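Local coordinates for type II secretion system protein F (Vibrio cholerae, PDB 3C1Q), which is probably a component of the inner-membrane complex of the type II secretion system, which exports toxins and proteases from the periplasm; this chain is the protein's first cytoplasmic domain, at residues E60-L64 / S65-G69; E77-R80 / S81-A85; L35-V38 / A39-E43; P45-R48 / T49-V52. All coordinates share one frame; numbering follows the deposited sequence.

Interaction 1: residues E60-L64 / S65-G69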
loop_
_atom_site.group_PDB
_atom_site.type_symbol
_atom_site.label_atom_id
_atom_site.label_comp_id
_atom_site.label_asym_id
_atom_site.label_seq_id
_atom_site.Cartn_x
_atom_site.Cartn_y
_atom_site.Cartn_z
ATOM N N GLU B 60 8.994 -12.275 20.490
ATOM C CA GLU B 60 9.560 -13.328 21.346
ATOM C C GLU B 60 10.906 -13.867 20.833
ATOM O O GLU B 60 11.556 -14.674 21.515
ATOM C CB GLU B 60 8.559 -14.471 21.506
ATOM C CG GLU B 60 7.326 -14.073 22.312
ATOM C CD GLU B 60 6.109 -14.951 22.055
ATOM O OE1 GLU B 60 6.223 -15.981 21.340
ATOM O OE2 GLU B 60 5.014 -14.609 22.563
ATOM N N GLY B 61 11.324 -13.410 19.651
ATOM C CA GLY B 61 12.641 -13.742 19.087
ATOM C C GLY B 61 12.650 -14.715 17.917
ATOM O O GLY B 61 13.717 -15.038 17.365
ATOM N N TYR B 62 11.472 -15.170 17.505
ATOM C CA TYR B 62 11.365 -15.950 16.279
ATOM C C TYR B 62 11.609 -15.042 15.095
ATOM O O TYR B 62 11.211 -13.878 15.112
ATOM C CB TYR B 62 9.982 -16.560 16.159
ATOM C CG TYR B 62 9.677 -17.606 17.201
ATOM C CD1 TYR B 62 10.100 -18.909 17.032
ATOM C CD2 TYR B 62 8.942 -17.302 18.349
ATOM C CE1 TYR B 62 9.818 -19.867 17.965
ATOM C CE2 TYR B 62 8.647 -18.256 19.283
ATOM C CZ TYR B 62 9.086 -19.549 19.092
ATOM O OH TYR B 62 8.789 -20.506 20.030
ATOM N N THR B 63 12.253 -15.559 14.059
ATOM C CA THR B 63 12.390 -14.780 12.830
ATOM C C THR B 63 11.036 -14.650 12.121
ATOM O O THR B 63 10.085 -15.392 12.386
ATOM C CB THR B 63 13.390 -15.404 11.867
ATOM O OG1 THR B 63 13.030 -16.776 11.676
ATOM C CG2 THR B 63 14.814 -15.294 12.393
ATOM N N LEU B 64 10.940 -13.677 11.238
ATOM C CA LEU B 64 9.748 -13.539 10.434
ATOM C C LEU B 64 9.539 -14.793 9.589
ATOM O O LEU B 64 8.439 -15.353 9.569
ATOM C CB LEU B 64 9.820 -12.299 9.558
ATOM C CG LEU B 64 8.589 -12.046 8.678
ATOM C CD1 LEU B 64 7.307 -11.931 9.492
ATOM C CD2 LEU B 64 8.789 -10.792 7.798
ATOM N N SER B 65 10.583 -15.235 8.899
ATOM C CA SER B 65 10.501 -16.444 8.061
ATOM C C SER B 65 10.038 -17.670 8.849
ATOM O O SER B 65 9.212 -18.452 8.365
ATOM C CB SER B 65 11.846 -16.734 7.372
ATOM O OG SER B 65 12.912 -16.844 8.297
ATOM N N ASP B 66 10.546 -17.847 10.068
ATOM C CA ASP B 66 10.159 -19.013 10.862
ATOM C C ASP B 66 8.681 -18.889 11.272
ATOM O O ASP B 66 7.906 -19.853 11.169
ATOM C CB ASP B 66 11.081 -19.141 12.088
ATOM C CG ASP B 66 10.878 -20.422 12.857
ATOM O OD1 ASP B 66 10.603 -21.459 12.218
ATOM O OD2 ASP B 66 11.033 -20.395 14.099
ATOM N N SER B 67 8.299 -17.690 11.698
ATOM C CA SER B 67 6.911 -17.401 12.107
ATOM C C SER B 67 5.910 -17.639 10.962
ATOM O O SER B 67 4.867 -18.251 11.167
ATOM C CB SER B 67 6.794 -15.977 12.636
ATOM O OG SER B 67 7.643 -15.754 13.765
ATOM N N LEU B 68 6.256 -17.199 9.753
ATOM C CA LEU B 68 5.359 -17.369 8.594
ATOM C C LEU B 68 5.105 -18.835 8.270
ATOM O O LEU B 68 4.134 -19.158 7.587
ATOM C CB LEU B 68 5.922 -16.672 7.364
ATOM C CG LEU B 68 6.114 -15.158 7.449
ATOM C CD1 LEU B 68 6.679 -14.633 6.122
ATOM C CD2 LEU B 68 4.827 -14.435 7.827
ATOM N N GLY B 69 5.994 -19.714 8.736
ATOM C CA GLY B 69 5.860 -21.142 8.531
ATOM C C GLY B 69 4.665 -21.768 9.223
ATOM O O GLY B 69 4.282 -22.888 8.895
#

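Interaction 2: residues E77-R80 / S81-A85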
loop_
_atom_site.group_PDB
_atom_site.type_symbol
_atom_site.label_atom_id
_atom_site.label_comp_id
_atom_site.label_asym_id
_atom_site.label_seq_id
_atom_site.Cartn_x
_atom_site.Cartn_y
_atom_site.Cartn_z
ATOM N N GLU B 77 6.519 -21.747 0.114
ATOM C CA GLU B 77 7.934 -22.015 0.324
ATOM C C GLU B 77 8.822 -20.927 -0.284
ATOM O O GLU B 77 9.805 -20.510 0.333
ATOM C CB GLU B 77 8.269 -23.382 -0.266
ATOM C CG GLU B 77 9.726 -23.786 -0.205
ATOM C CD GLU B 77 9.941 -25.198 -0.718
ATOM O OE1 GLU B 77 8.931 -25.924 -0.914
ATOM O OE2 GLU B 77 11.115 -25.584 -0.931
ATOM N N LEU B 78 8.471 -20.447 -1.472
ATOM C CA LEU B 78 9.251 -19.376 -2.098
ATOM C C LEU B 78 9.191 -18.102 -1.266
ATOM O O LEU B 78 10.206 -17.468 -1.024
ATOM C CB LEU B 78 8.748 -19.079 -3.511
ATOM C CG LEU B 78 9.492 -17.967 -4.258
ATOM C CD1 LEU B 78 10.936 -18.358 -4.511
ATOM C CD2 LEU B 78 8.789 -17.673 -5.556
ATOM N N PHE B 79 7.993 -17.733 -0.828
ATOM C CA PHE B 79 7.818 -16.508 -0.056
ATOM C C PHE B 79 8.702 -16.586 1.190
ATOM O O PHE B 79 9.475 -15.676 1.478
ATOM C CB PHE B 79 6.339 -16.320 0.311
ATOM C CG PHE B 79 6.004 -14.947 0.845
ATOM C CD1 PHE B 79 5.165 -14.089 0.136
ATOM C CD2 PHE B 79 6.482 -14.524 2.082
ATOM C CE1 PHE B 79 4.841 -12.823 0.638
ATOM C CE2 PHE B 79 6.157 -13.253 2.587
ATOM C CZ PHE B 79 5.344 -12.405 1.862
ATOM N N ARG B 80 8.597 -17.692 1.916
ATOM C CA ARG B 80 9.288 -17.828 3.193
ATOM C C ARG B 80 10.787 -17.955 2.994
ATOM O O ARG B 80 11.574 -17.439 3.802
ATOM C CB ARG B 80 8.713 -19.007 3.991
ATOM C CG ARG B 80 7.265 -18.794 4.320
ATOM C CD ARG B 80 6.682 -19.822 5.240
ATOM N NE ARG B 80 6.337 -21.018 4.506
ATOM C CZ ARG B 80 7.065 -22.116 4.479
ATOM N NH1 ARG B 80 8.175 -22.209 5.196
ATOM N NH2 ARG B 80 6.661 -23.140 3.752
ATOM N N SER B 81 11.181 -18.592 1.890
ATOM C CA SER B 81 12.592 -18.690 1.530
ATOM C C SER B 81 13.205 -17.329 1.248
ATOM O O SER B 81 14.319 -17.057 1.694
ATOM C CB SER B 81 12.772 -19.599 0.320
ATOM O OG SER B 81 12.616 -20.951 0.706
HETATM N N MSE B 82 12.469 -16.486 0.529
HETATM C CA MSE B 82 12.920 -15.131 0.207
HETATM C C MSE B 82 13.114 -14.306 1.507
HETATM O O MSE B 82 14.143 -13.673 1.704
HETATM C CB MSE B 82 11.935 -14.436 -0.769
HETATM C CG MSE B 82 11.920 -14.977 -2.248
HETATM SE SE MSE B 82 13.687 -15.079 -3.001
HETATM C CE MSE B 82 14.293 -13.249 -2.693
ATOM N N VAL B 83 12.128 -14.348 2.395
ATOM C CA VAL B 83 12.199 -13.662 3.687
ATOM C C VAL B 83 13.423 -14.130 4.486
ATOM O O VAL B 83 14.195 -13.308 4.994
ATOM C CB VAL B 83 10.905 -13.870 4.512
ATOM C CG1 VAL B 83 11.013 -13.209 5.869
ATOM C CG2 VAL B 83 9.690 -13.298 3.750
ATOM N N ALA B 84 13.592 -15.443 4.598
ATOM C CA ALA B 84 14.780 -16.028 5.235
ATOM C C ALA B 84 16.077 -15.470 4.666
ATOM O O ALA B 84 16.974 -15.109 5.429
ATOM C CB ALA B 84 14.782 -17.570 5.107
ATOM N N ALA B 85 16.199 -15.425 3.337
ATOM C CA ALA B 85 17.423 -14.884 2.707
ATOM C C ALA B 85 17.638 -13.430 3.111
ATOM O O ALA B 85 18.751 -13.046 3.435
ATOM C CB ALA B 85 17.387 -15.034 1.157
#

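Interaction 3: residues L35-V38 / A39-E43. With CA (calcium ion), chain C.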
loop_
_atom_site.group_PDB
_atom_site.type_symbol
_atom_site.label_atom_id
_atom_site.label_comp_id
_atom_site.label_asym_id
_atom_site.label_seq_id
_atom_site.Cartn_x
_atom_site.Cartn_y
_atom_site.Cartn_z
ATOM N N LEU B 35 4.469 -4.920 11.730
ATOM C CA LEU B 35 3.460 -5.993 11.809
ATOM C C LEU B 35 2.218 -5.565 12.588
ATOM O O LEU B 35 1.103 -5.895 12.198
ATOM C CB LEU B 35 4.063 -7.252 12.407
ATOM C CG LEU B 35 5.041 -8.021 11.508
ATOM C CD1 LEU B 35 5.912 -8.976 12.319
ATOM C CD2 LEU B 35 4.296 -8.788 10.400
ATOM N N ARG B 36 2.411 -4.822 13.673
ATOM C CA ARG B 36 1.284 -4.267 14.426
ATOM C C ARG B 36 0.389 -3.399 13.537
ATOM O O ARG B 36 -0.823 -3.554 13.536
ATOM C CB ARG B 36 1.764 -3.451 15.620
ATOM C CG ARG B 36 0.617 -2.937 16.506
ATOM C CD ARG B 36 1.047 -1.835 17.429
ATOM N NE ARG B 36 1.663 -2.327 18.660
ATOM C CZ ARG B 36 1.055 -2.419 19.851
ATOM N NH1 ARG B 36 -0.228 -2.086 20.010
ATOM N NH2 ARG B 36 1.730 -2.863 20.903
ATOM N N ALA B 37 0.992 -2.468 12.801
ATOM C CA ALA B 37 0.261 -1.594 11.904
ATOM C C ALA B 37 -0.525 -2.372 10.854
ATOM O O ALA B 37 -1.712 -2.094 10.643
ATOM C CB ALA B 37 1.234 -0.589 11.225
ATOM N N VAL B 38 0.097 -3.354 10.202
ATOM C CA VAL B 38 -0.614 -4.099 9.150
ATOM C C VAL B 38 -1.832 -4.846 9.770
ATOM O O VAL B 38 -2.943 -4.838 9.202
ATOM C CB VAL B 38 0.332 -5.064 8.342
ATOM C CG1 VAL B 38 -0.430 -5.728 7.201
ATOM C CG2 VAL B 38 1.555 -4.295 7.795
ATOM N N ALA B 39 -1.642 -5.407 10.959
ATOM C CA ALA B 39 -2.720 -6.051 11.703
ATOM C C ALA B 39 -3.874 -5.096 12.000
ATOM O O ALA B 39 -5.031 -5.407 11.720
ATOM C CB ALA B 39 -2.199 -6.643 13.029
ATOM N N GLU B 40 -3.547 -3.945 12.583
ATOM C CA GLU B 40 -4.542 -2.942 12.981
ATOM C C GLU B 40 -5.348 -2.441 11.801
ATOM O O GLU B 40 -6.488 -2.024 11.971
ATOM C CB GLU B 40 -3.846 -1.722 13.575
ATOM C CG GLU B 40 -3.188 -1.927 14.920
ATOM C CD GLU B 40 -2.298 -0.750 15.323
ATOM O OE1 GLU B 40 -1.854 0.022 14.441
ATOM O OE2 GLU B 40 -2.030 -0.600 16.536
ATOM N N GLN B 41 -4.717 -2.428 10.627
ATOM C CA GLN B 41 -5.333 -1.903 9.415
ATOM C C GLN B 41 -6.119 -2.933 8.589
ATOM O O GLN B 41 -6.699 -2.594 7.574
ATOM C CB GLN B 41 -4.273 -1.216 8.544
ATOM C CG GLN B 41 -3.653 0.009 9.218
ATOM C CD GLN B 41 -2.516 0.592 8.429
ATOM O OE1 GLN B 41 -2.523 0.553 7.195
ATOM N NE2 GLN B 41 -1.515 1.127 9.129
ATOM N N SER B 42 -6.161 -4.180 9.028
ATOM C CA SER B 42 -6.786 -5.237 8.227
ATOM C C SER B 42 -8.299 -5.261 8.398
ATOM O O SER B 42 -8.769 -5.159 9.508
ATOM C CB SER B 42 -6.235 -6.611 8.622
ATOM O OG SER B 42 -6.680 -7.592 7.679
ATOM N N GLU B 43 -9.032 -5.426 7.295
ATOM C CA GLU B 43 -10.493 -5.575 7.298
ATOM C C GLU B 43 -10.919 -6.999 7.592
ATOM O O GLU B 43 -12.066 -7.235 7.962
ATOM C CB GLU B 43 -11.090 -5.251 5.914
ATOM C CG GLU B 43 -10.743 -3.921 5.350
ATOM C CD GLU B 43 -11.437 -3.620 4.031
ATOM O OE1 GLU B 43 -12.255 -4.437 3.547
ATOM O OE2 GLU B 43 -11.173 -2.539 3.485
HETATM CA CA CA C . -9.761 -0.863 4.197
HETATM O O HOH W 1 -2.392 -2.994 17.973
HETATM O O HOH W 2 -9.115 -1.593 6.317
HETATM O O HOH W 3 -7.999 -2.373 3.497
HETATM O O HOH W 4 -11.437 -0.158 5.740
#

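Interaction 4: residues P45-R48 / T49-V52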
loop_
_atom_site.group_PDB
_atom_site.type_symbol
_atom_site.label_atom_id
_atom_site.label_comp_id
_atom_site.label_asym_id
_atom_site.label_seq_id
_atom_site.Cartn_x
_atom_site.Cartn_y
_atom_site.Cartn_z
ATOM N N PRO B 45 -10.824 -10.301 9.648
ATOM C CA PRO B 45 -10.445 -10.851 10.962
ATOM C C PRO B 45 -9.395 -11.980 10.956
ATOM O O PRO B 45 -8.538 -12.010 11.841
ATOM C CB PRO B 45 -11.780 -11.348 11.528
ATOM C CG PRO B 45 -12.780 -10.425 10.932
ATOM C CD PRO B 45 -12.288 -10.155 9.531
ATOM N N ARG B 46 -9.464 -12.896 9.990
ATOM C CA ARG B 46 -8.528 -14.024 9.939
ATOM C C ARG B 46 -7.117 -13.528 9.700
ATOM O O ARG B 46 -6.141 -14.088 10.219
ATOM C CB ARG B 46 -8.871 -14.996 8.809
ATOM C CG ARG B 46 -10.006 -15.951 9.069
ATOM C CD ARG B 46 -10.042 -17.011 7.952
ATOM N NE ARG B 46 -10.810 -18.194 8.297
ATOM C CZ ARG B 46 -10.338 -19.244 8.979
ATOM N NH1 ARG B 46 -9.084 -19.274 9.435
ATOM N NH2 ARG B 46 -11.126 -20.273 9.213
ATOM N N ILE B 47 -7.014 -12.502 8.862
ATOM C CA ILE B 47 -5.715 -11.947 8.503
ATOM C C ILE B 47 -5.151 -11.181 9.693
ATOM O O ILE B 47 -3.968 -11.321 10.009
ATOM C CB ILE B 47 -5.796 -11.058 7.262
ATOM C CG1 ILE B 47 -6.131 -11.916 6.034
ATOM C CG2 ILE B 47 -4.460 -10.305 7.062
ATOM C CD1 ILE B 47 -6.342 -11.126 4.755
ATOM N N ARG B 48 -6.003 -10.394 10.362
ATOM C CA ARG B 48 -5.602 -9.696 11.587
ATOM C C ARG B 48 -5.058 -10.678 12.631
ATOM O O ARG B 48 -3.980 -10.488 13.197
ATOM C CB ARG B 48 -6.768 -8.887 12.161
ATOM C CG ARG B 48 -6.373 -8.051 13.373
ATOM C CD ARG B 48 -7.452 -7.042 13.735
ATOM N NE ARG B 48 -8.714 -7.714 14.008
ATOM C CZ ARG B 48 -9.789 -7.743 13.209
ATOM N NH1 ARG B 48 -9.819 -7.125 12.021
ATOM N NH2 ARG B 48 -10.864 -8.410 13.617
ATOM N N THR B 49 -5.786 -11.755 12.854
ATOM C CA THR B 49 -5.355 -12.774 13.807
ATOM C C THR B 49 -3.977 -13.321 13.478
ATOM O O THR B 49 -3.125 -13.477 14.359
ATOM C CB THR B 49 -6.354 -13.938 13.775
ATOM O OG1 THR B 49 -7.603 -13.452 14.253
ATOM C CG2 THR B 49 -5.887 -15.079 14.639
HETATM N N MSE B 50 -3.783 -13.642 12.206
HETATM C CA MSE B 50 -2.524 -14.194 11.727
HETATM C C MSE B 50 -1.401 -13.212 11.962
HETATM O O MSE B 50 -0.364 -13.592 12.486
HETATM C CB MSE B 50 -2.619 -14.508 10.235
HETATM C CG MSE B 50 -1.318 -14.923 9.589
HETATM SE SE MSE B 50 -1.646 -15.374 7.721
HETATM C CE MSE B 50 -1.919 -13.555 7.017
ATOM N N LEU B 51 -1.618 -11.951 11.607
ATOM C CA LEU B 51 -0.568 -10.924 11.749
ATOM C C LEU B 51 -0.231 -10.614 13.209
ATOM O O LEU B 51 0.940 -10.409 13.556
ATOM C CB LEU B 51 -0.944 -9.666 10.976
ATOM C CG LEU B 51 -0.926 -9.890 9.457
ATOM C CD1 LEU B 51 -1.529 -8.697 8.740
ATOM C CD2 LEU B 51 0.488 -10.195 8.959
ATOM N N VAL B 52 -1.231 -10.627 14.079
ATOM C CA VAL B 52 -0.985 -10.413 15.499
ATOM C C VAL B 52 -0.153 -11.579 16.050
ATOM O O VAL B 52 0.790 -11.371 16.826
ATOM C CB VAL B 52 -2.325 -10.229 16.257
ATOM C CG1 VAL B 52 -2.142 -10.282 17.776
ATOM C CG2 VAL B 52 -2.957 -8.896 15.871
#

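Interaction 1: residues E60-L64 / S65-G69
Tyr62 and Asp66 meet at the edge of the phenol ring: carboxylate OD2 of Asp66 lies near the ring plane, 3.4 Å from CD1 of Tyr62, with the two flat groups turned 43° against each other. A carboxylate oxygen suits this place because the ring's C-H edge is weakly positive. Thr63 crosses Asp66 at about a right angle. Its OG1 sits between the backbone N and the carbonyl carbon (chi1 52°), which turns the hydroxyl back over the first helical turn, where it accepts from the backbone N of Asp66 at 3.1 Å.

This makes Thr63 the N-cap of the short helix 64-68, while upstream Gly61, with positive phi, closes helix 45-59 in a Schellman motif, so the short loop between the two helices is bounded by a helix stop at one end and a helix start at the other. Glu87 of helix 77-89 adds a further grip on the new helix start, accepting from the backbone N of Leu64 and bonding to Ser65 OG.

Ser67 holds Thr63 O twice, its OG donating at 2.8 Å and its N at 3.0 Å from opposite faces of the carbonyl plane. On the buried side Leu64 and Leu68 slant across each other, CD1 of Leu64 lying 3.9 Å from CD2 of Leu68. Branched apolar chains fit here, since Leu64 also packs on Val83 and Leu68 on Phe79, both of helix 77-89.

Interaction 2: residues E77-R80 / S81-A85
Phe79 and Val83, one helical turn apart, form the tightly packed side of this stretch. Methyl CG2 of Val83 approaches the ring of Phe79 obliquely, 3.7 Å from CE2. The ring is directed there by a CG anti to the backbone N (chi1 -167°), and the same methyl also rests 3.3 Å from Phe79 O, so one branch of the valine touches both ring and backbone. A flat ring and a compact beta-branched residue suit a buried helix face, where both must fit closely against other helices.

A looser pair is formed by Leu78, which is exposed, and Met82, a selenomethionine that is only partly so. They run side by side in the same direction, yet CD1 of Leu78 and CG of Met82 come no nearer than 4.2 Å. Ser81, on the exposed surface, turns its hydroxyl back on its own helix: OG donates to Glu77 O at 2.9 Å from above the carbonyl plane, and the backbone N of Ser81 reaches that oxygen at 2.8 Å from the other face. A small hydroxyl residue can therefore satisfy itself within the helix. Arg80 bends at chi3, and its NE donates to Phe75 O, just ahead of the helix, tying the side chain to the preceding loop.

Helix 77-89 packs on both helix 92-121 and helix 64-68. Phe79 and Val83 touch Leu99 of the former, where Met82 also meets Val95 and Val83 meets Leu92; on the latter, Arg80 lies against Leu68 and Ala84 against Ser65.

Interaction 3: residues L35-V38 / A39-E43
The guanidinium of Arg36 has carboxylate OE2 of Glu40 at its edge, near its plane, while the carboxylate itself is turned 70° away from that plane. The charged atoms do not join directly: NH1 of Arg36 and OE2 of Glu40 stay 4.2 Å apart. A water bridges them instead, donating to Glu40 OE2 at 2.8 Å and accepting a weak bond from Arg36 NH1. The closer touch is to the aliphatic stem, OE2 of Glu40 lying 3.4 Å from CD of Arg36.

The amide of Gln41 takes another course. Its chain is extended beyond CG and runs past Ala37, with NE2 3.9 Å from the alanine CB; NE2 then donates to Thr23 O of the second subunit. A small methyl suits Ala37, which packs on Ser27 of the second subunit, and probably helps the two chains come close.

Past the helix end, Glu43 OE2 binds a calcium ion at 2.3 Å, and a water on the calcium donates to Gln41 O. Glu97 and Asp101 of the second subunit also bind this ion. The gathered carboxylates would be expected to repel one another without the metal, so calcium probably helps hold the homodimer together.

Interaction 4: residues P45-R48 / T49-V52
Ile47 and Leu51 lie side by side, pointing the same way one turn apart, with CG2 of Ile47 3.7 Å from CD1 of Leu51. It is the short branch of the isoleucine that makes this touch, because CG2 stands anti to the backbone N while CG1 leads the longer branch elsewhere. The same methyl has a second neighbour, CE of the selenomethionine Met50, at 4.1 Å. The chain of Met50 is straight through chi2 and bends only at chi3 (73°), which brings its end alongside Ile47. Branched and flexible apolar residues thus share one buried face of the helix.

The exposed face is held by polar atoms. Pro45 O accepts from Thr49 N at 2.9 Å and from Thr49 OG1 at 3.0 Å, the two donors coming from opposite faces of the carbonyl plane. Proline suits the first turn of helix 45-59, where its missing N-H costs no helical bond.

Farther out, Ile17 of helix 11-26 packs against Ile47, Met50 and Leu51, and Val38 of helix 31-40 backs Leu51. Met50 also touches Tyr71 and Phe75. Arg48 sends NH1 to Ser42 O in a weak hydrogen bond, linking this helix to the loop before it.

Apolar carbon does most of the packing on neighbouring parts of the fold, while the threonine hydroxyl donates to a carbonyl of its own helix, so its polar hydrogen is satisfied locally.

Overall arrangement
The four contacts come along the chain in the order 3, 4, 1, 2, all within one all-helical cytoplasmic domain. Interactions 3 and 4, on the consecutive helices 31-40 and 45-59, have centres about 8 Å apart and touch, Ala39 O meeting CG of Arg48. Interactions 1 and 2 form another pair, centres about 11 Å apart, where helix 64-68 lies on helix 77-89. Between the pairs the distances are longer, about 21 Å between the centres of interactions 2 and 3, which lie on opposite sides of the chain's centre. Interaction 3 alone reaches the second subunit, through calcium and Gln41, whereas the other three build the fold within the chain.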